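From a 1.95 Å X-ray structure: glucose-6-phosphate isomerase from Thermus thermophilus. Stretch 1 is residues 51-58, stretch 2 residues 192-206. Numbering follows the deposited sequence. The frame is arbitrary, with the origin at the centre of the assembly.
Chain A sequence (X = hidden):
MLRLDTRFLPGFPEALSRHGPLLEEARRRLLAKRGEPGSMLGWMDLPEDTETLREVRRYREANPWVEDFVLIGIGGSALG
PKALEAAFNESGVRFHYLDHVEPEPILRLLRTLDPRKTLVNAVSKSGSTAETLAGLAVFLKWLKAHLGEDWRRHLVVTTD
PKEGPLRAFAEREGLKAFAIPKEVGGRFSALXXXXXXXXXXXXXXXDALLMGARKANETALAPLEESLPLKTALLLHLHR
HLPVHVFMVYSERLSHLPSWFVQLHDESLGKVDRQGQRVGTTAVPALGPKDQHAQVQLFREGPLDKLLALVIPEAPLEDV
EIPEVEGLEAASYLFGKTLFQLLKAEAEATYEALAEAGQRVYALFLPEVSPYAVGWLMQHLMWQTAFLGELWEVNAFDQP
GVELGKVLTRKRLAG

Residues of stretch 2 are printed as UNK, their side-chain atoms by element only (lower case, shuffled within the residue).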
# COMPACT_ATOMS: atom_id res chain seq x y z
N GLU A 51 -15.46 12.22 -26.99
CA GLU A 51 -15.75 11.24 -28.03
C GLU A 51 -15.30 9.86 -27.56
O GLU A 51 -16.05 8.88 -27.67
CB GLU A 51 -15.00 11.64 -29.30
CG GLU A 51 -15.05 10.63 -30.42
CD GLU A 51 -13.99 10.91 -31.48
OE1 GLU A 51 -14.00 12.02 -32.06
OE2 GLU A 51 -13.14 10.02 -31.74
N THR A 52 -14.09 9.79 -27.02
CA THR A 52 -13.55 8.52 -26.54
C THR A 52 -14.37 7.86 -25.44
O THR A 52 -14.58 6.64 -25.48
CB THR A 52 -12.09 8.70 -26.05
OG1 THR A 52 -11.29 9.20 -27.13
CG2 THR A 52 -11.51 7.36 -25.59
N LEU A 53 -14.85 8.62 -24.46
CA LEU A 53 -15.62 8.00 -23.39
C LEU A 53 -16.92 7.39 -23.91
O LEU A 53 -17.42 6.41 -23.35
CB LEU A 53 -15.93 8.99 -22.26
CG LEU A 53 -17.16 9.89 -22.40
CD1 LEU A 53 -17.42 10.59 -21.07
CD2 LEU A 53 -16.94 10.89 -23.53
N ARG A 54 -17.48 7.96 -24.97
CA ARG A 54 -18.71 7.41 -25.55
C ARG A 54 -18.37 6.07 -26.20
O ARG A 54 -19.10 5.09 -26.05
CB ARG A 54 -19.31 8.37 -26.58
CG ARG A 54 -19.90 9.62 -25.95
CD ARG A 54 -20.64 10.48 -26.95
NE ARG A 54 -21.36 11.55 -26.28
CZ ARG A 54 -22.12 12.45 -26.89
NH1 ARG A 54 -22.27 12.42 -28.21
NH2 ARG A 54 -22.75 13.39 -26.19
N GLU A 55 -17.25 6.05 -26.90
CA GLU A 55 -16.76 4.85 -27.57
C GLU A 55 -16.51 3.76 -26.52
O GLU A 55 -16.77 2.57 -26.75
CB GLU A 55 -15.47 5.17 -28.31
CG GLU A 55 -14.87 4.01 -29.08
CD GLU A 55 -13.52 4.37 -29.69
OE1 GLU A 55 -13.43 5.40 -30.39
OE2 GLU A 55 -12.55 3.61 -29.48
N VAL A 56 -15.99 4.16 -25.36
CA VAL A 56 -15.72 3.23 -24.28
C VAL A 56 -17.04 2.68 -23.74
O VAL A 56 -17.20 1.47 -23.56
CB VAL A 56 -14.94 3.91 -23.13
CG1 VAL A 56 -14.90 3.02 -21.89
CG2 VAL A 56 -13.52 4.22 -23.59
N ARG A 57 -18.00 3.57 -23.50
CA ARG A 57 -19.31 3.15 -22.99
C ARG A 57 -20.00 2.18 -23.95
O ARG A 57 -20.55 1.16 -23.53
CB ARG A 57 -20.21 4.36 -22.76
CG ARG A 57 -19.94 5.16 -21.49
CD ARG A 57 -20.93 6.33 -21.40
NE ARG A 57 -20.81 7.13 -20.19
CZ ARG A 57 -21.06 6.67 -18.97
NH1 ARG A 57 -21.42 5.40 -18.81
NH2 ARG A 57 -20.95 7.47 -17.91
N ARG A 58 -20.00 2.51 -25.24
CA ARG A 58 -20.66 1.64 -26.21
C ARG A 58 -20.04 0.25 -26.23
O ARG A 58 -20.75 -0.76 -26.34
CB ARG A 58 -20.61 2.27 -27.60
CG ARG A 58 -21.45 3.54 -27.73
CD ARG A 58 -22.93 3.31 -27.37
NE ARG A 58 -23.24 3.50 -25.95
CZ ARG A 58 -23.24 4.68 -25.34
NH1 ARG A 58 -22.96 5.79 -26.01
NH2 ARG A 58 -23.55 4.77 -24.05
N UNK A 192 -7.32 8.48 -19.60
CA UNK A 192 -7.39 8.04 -20.99
C UNK A 192 -8.13 6.69 -20.87
O UNK A 192 -8.60 6.35 -19.79
o UNK A 192 -5.37 6.65 -21.07
c UNK A 192 -5.98 7.83 -21.57
N UNK A 193 -8.25 5.93 -21.97
CA UNK A 193 -8.96 4.65 -21.84
C UNK A 193 -8.32 3.74 -20.78
O UNK A 193 -8.97 2.81 -20.29
c UNK A 193 -8.89 4.07 -23.24
c UNK A 193 -8.01 6.25 -23.39
c UNK A 193 -8.97 5.31 -24.10
N UNK A 194 -7.06 4.00 -20.42
CA UNK A 194 -6.36 3.22 -19.40
C UNK A 194 -7.26 3.09 -18.18
O UNK A 194 -7.42 2.01 -17.62
c UNK A 194 -5.04 3.90 -18.96
c UNK A 194 -4.02 3.85 -20.09
c UNK A 194 -4.47 3.21 -17.72
N UNK A 195 -7.85 4.21 -17.76
CA UNK A 195 -8.74 4.18 -16.62
C UNK A 195 -10.21 4.16 -17.00
O UNK A 195 -11.03 3.57 -16.30
N UNK A 196 -10.56 4.78 -18.13
CA UNK A 196 -11.96 4.83 -18.55
C UNK A 196 -12.56 3.46 -18.87
O UNK A 196 -13.70 3.19 -18.48
c UNK A 196 -12.49 7.76 -18.30
c UNK A 196 -11.70 7.20 -19.48
c UNK A 196 -11.90 8.03 -20.73
c UNK A 196 -12.13 5.75 -19.75
N UNK A 197 -11.80 2.61 -19.56
CA UNK A 197 -12.31 1.29 -19.92
C UNK A 197 -12.67 0.47 -18.67
O UNK A 197 -13.81 0.02 -18.53
c UNK A 197 -10.73 -1.50 -22.12
c UNK A 197 -11.80 -0.83 -21.26
c UNK A 197 -11.29 0.53 -20.78
c UNK A 197 -13.10 -0.65 -22.06
N UNK A 198 -11.71 0.25 -17.76
CA UNK A 198 -12.09 -0.54 -16.58
C UNK A 198 -13.21 0.14 -15.78
O UNK A 198 -14.09 -0.54 -15.27
c UNK A 198 -9.95 0.52 -16.28
c UNK A 198 -10.79 -0.66 -15.78
c UNK A 198 -10.26 0.53 -17.75
N UNK A 199 -13.19 1.47 -15.69
CA UNK A 199 -14.23 2.18 -14.95
C UNK A 199 -15.61 1.97 -15.57
O UNK A 199 -16.62 1.94 -14.86
c UNK A 199 -13.94 3.67 -14.87
c UNK A 199 -13.14 4.12 -13.66
c UNK A 199 -13.86 3.73 -12.36
c UNK A 199 -12.94 5.63 -13.73
N UNK A 200 -15.65 1.83 -16.90
CA UNK A 200 -16.92 1.61 -17.58
C UNK A 200 -17.51 0.30 -17.07
O UNK A 200 -18.67 0.26 -16.66
c UNK A 200 -16.71 1.55 -19.09
N UNK A 201 -16.70 -0.75 -17.08
CA UNK A 201 -17.14 -2.06 -16.61
C UNK A 201 -17.45 -2.04 -15.12
O UNK A 201 -18.14 -2.92 -14.61
c UNK A 201 -16.39 -4.35 -21.07
c UNK A 201 -15.38 -2.98 -19.36
c UNK A 201 -15.49 -3.35 -20.70
c UNK A 201 -17.17 -4.97 -20.09
c UNK A 201 -17.05 -4.59 -18.76
c UNK A 201 -16.16 -3.59 -18.38
c UNK A 201 -16.09 -3.12 -16.95
N UNK A 202 -16.94 -1.03 -14.42
CA UNK A 202 -17.19 -0.90 -12.99
C UNK A 202 -18.50 -0.14 -12.79
O UNK A 202 -18.97 0.03 -11.66
c UNK A 202 -16.03 -0.16 -12.33
N UNK A 203 -19.07 0.33 -13.89
CA UNK A 203 -20.32 1.07 -13.85
C UNK A 203 -20.23 2.47 -13.26
O UNK A 203 -21.21 2.99 -12.74
N UNK A 204 -19.05 3.08 -13.34
CA UNK A 204 -18.84 4.42 -12.80
C UNK A 204 -19.20 5.51 -13.81
O UNK A 204 -19.26 5.26 -15.01
c UNK A 204 -17.38 4.57 -12.37
N UNK A 205 -19.41 6.73 -13.31
CA UNK A 205 -19.77 7.85 -14.17
C UNK A 205 -18.53 8.53 -14.77
O UNK A 205 -17.95 9.45 -14.18
c UNK A 205 -20.59 8.87 -13.37
o UNK A 205 -20.93 9.96 -15.46
o UNK A 205 -21.87 10.86 -13.68
c UNK A 205 -21.17 9.97 -14.23
N UNK A 206 -18.14 8.07 -15.95
CA UNK A 206 -16.96 8.60 -16.65
C UNK A 206 -17.09 10.09 -16.93
O UNK A 206 -16.13 10.84 -16.79
c UNK A 206 -15.85 5.80 -16.86
c UNK A 206 -16.76 7.86 -17.97
c UNK A 206 -16.85 6.33 -17.88
c UNK A 206 -16.61 5.73 -19.24

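Position 192 has one side-chain carbon followed by one oxygen, and nothing of stretch 1 lies near it. This is Ser192, whose short hydroxyl suits an N-cap: Ser192 OG accepts from the backbone N of 194 at 3.2 Å, capping the helix that begins next. At 193 three carbons close a ring onto the backbone N, and one of them packs against the methyl of Thr52. The residue is Pro193, with its CG 3.6 Å from Thr52 CG2; a first helical turn does not need the amide hydrogen that proline lacks.

Position 194 carries one carbon bearing two more, out of reach of stretch 1: Val194, a branched apolar side chain in a buried place. Position 195 has no side-chain atoms and is Gly195, also buried and clear of stretch 1.

At 196 four carbons fork at the second, and the CA-to-CB bond points toward stretch 1. That pattern, unbranched at CB, is Leu196; its CD1 lies 4.4 Å from Leu53 CB, and its backbone O is 3.6 Å from Val56 CG1. Position 197 repeats the fork, but starts sideways and brings its end nearer to Val56. It is Leu197, with CD1 4.1 Å from Val56 CG1.

Position 198 is another three-carbon ring closed onto the backbone N; its CA-to-CB bond points away from stretch 1. Pro198 cannot donate a bond to the turn before, and the helix is kinked here. Four forked carbons at 199 identify Leu199, whose apolar side chain suits a buried site though it does not touch stretch 1. At 200 a single carbon, CB, stands 3.6 Å from Val56 CG1, and the CA-to-CB bond points toward stretch 1. Ala200 is compact, and the CA atoms of Arg57 and Ala200 come within 6.1 Å.

Position 201 has one carbon and then a six-carbon ring: Phe201, its apolar ring likewise suited to a buried site. The lone carbon of 202 gives Ala202, which puts only a methyl into a buried place, out of reach of stretch 1. Position 203 has no side chain and a phi of 71°, which favours glycine; Gly203 forms a Schellman motif at the helix's end. One carbon at 204 marks Ala204, again a buried methyl; its backbone O lies 4.0 Å from Arg57 NH2, an approach that does not depend on the side chain.

At 205 two carbons, the second carrying two oxygens, make a carboxylate one carbon beyond CB; this is Asp205. It caps the following helix and forms a salt bridge, its OD1 3.5 Å from Arg57 NH2, near the guanidinium plane. At 206 four carbons fork at the second, and the CA-to-CB bond points toward stretch 1, giving Leu206. Its CB is 4.2 Å from Leu53 CD1, and its CG lies over one face of the Arg57 guanidinium.

The two helices cross at -37°, with axes 9.3 Å apart at closest approach. Val56 is the knob, seated among Leu196, Leu197, Ala200 and Leu206. No hydrogen bond joins the stretches; apolar packing dominates, while Arg57 adds its salt bridge to Asp205. Together the stretches bury 441 Å².

Stretch 2 (192-206) SPVGLLPLAFAGADL
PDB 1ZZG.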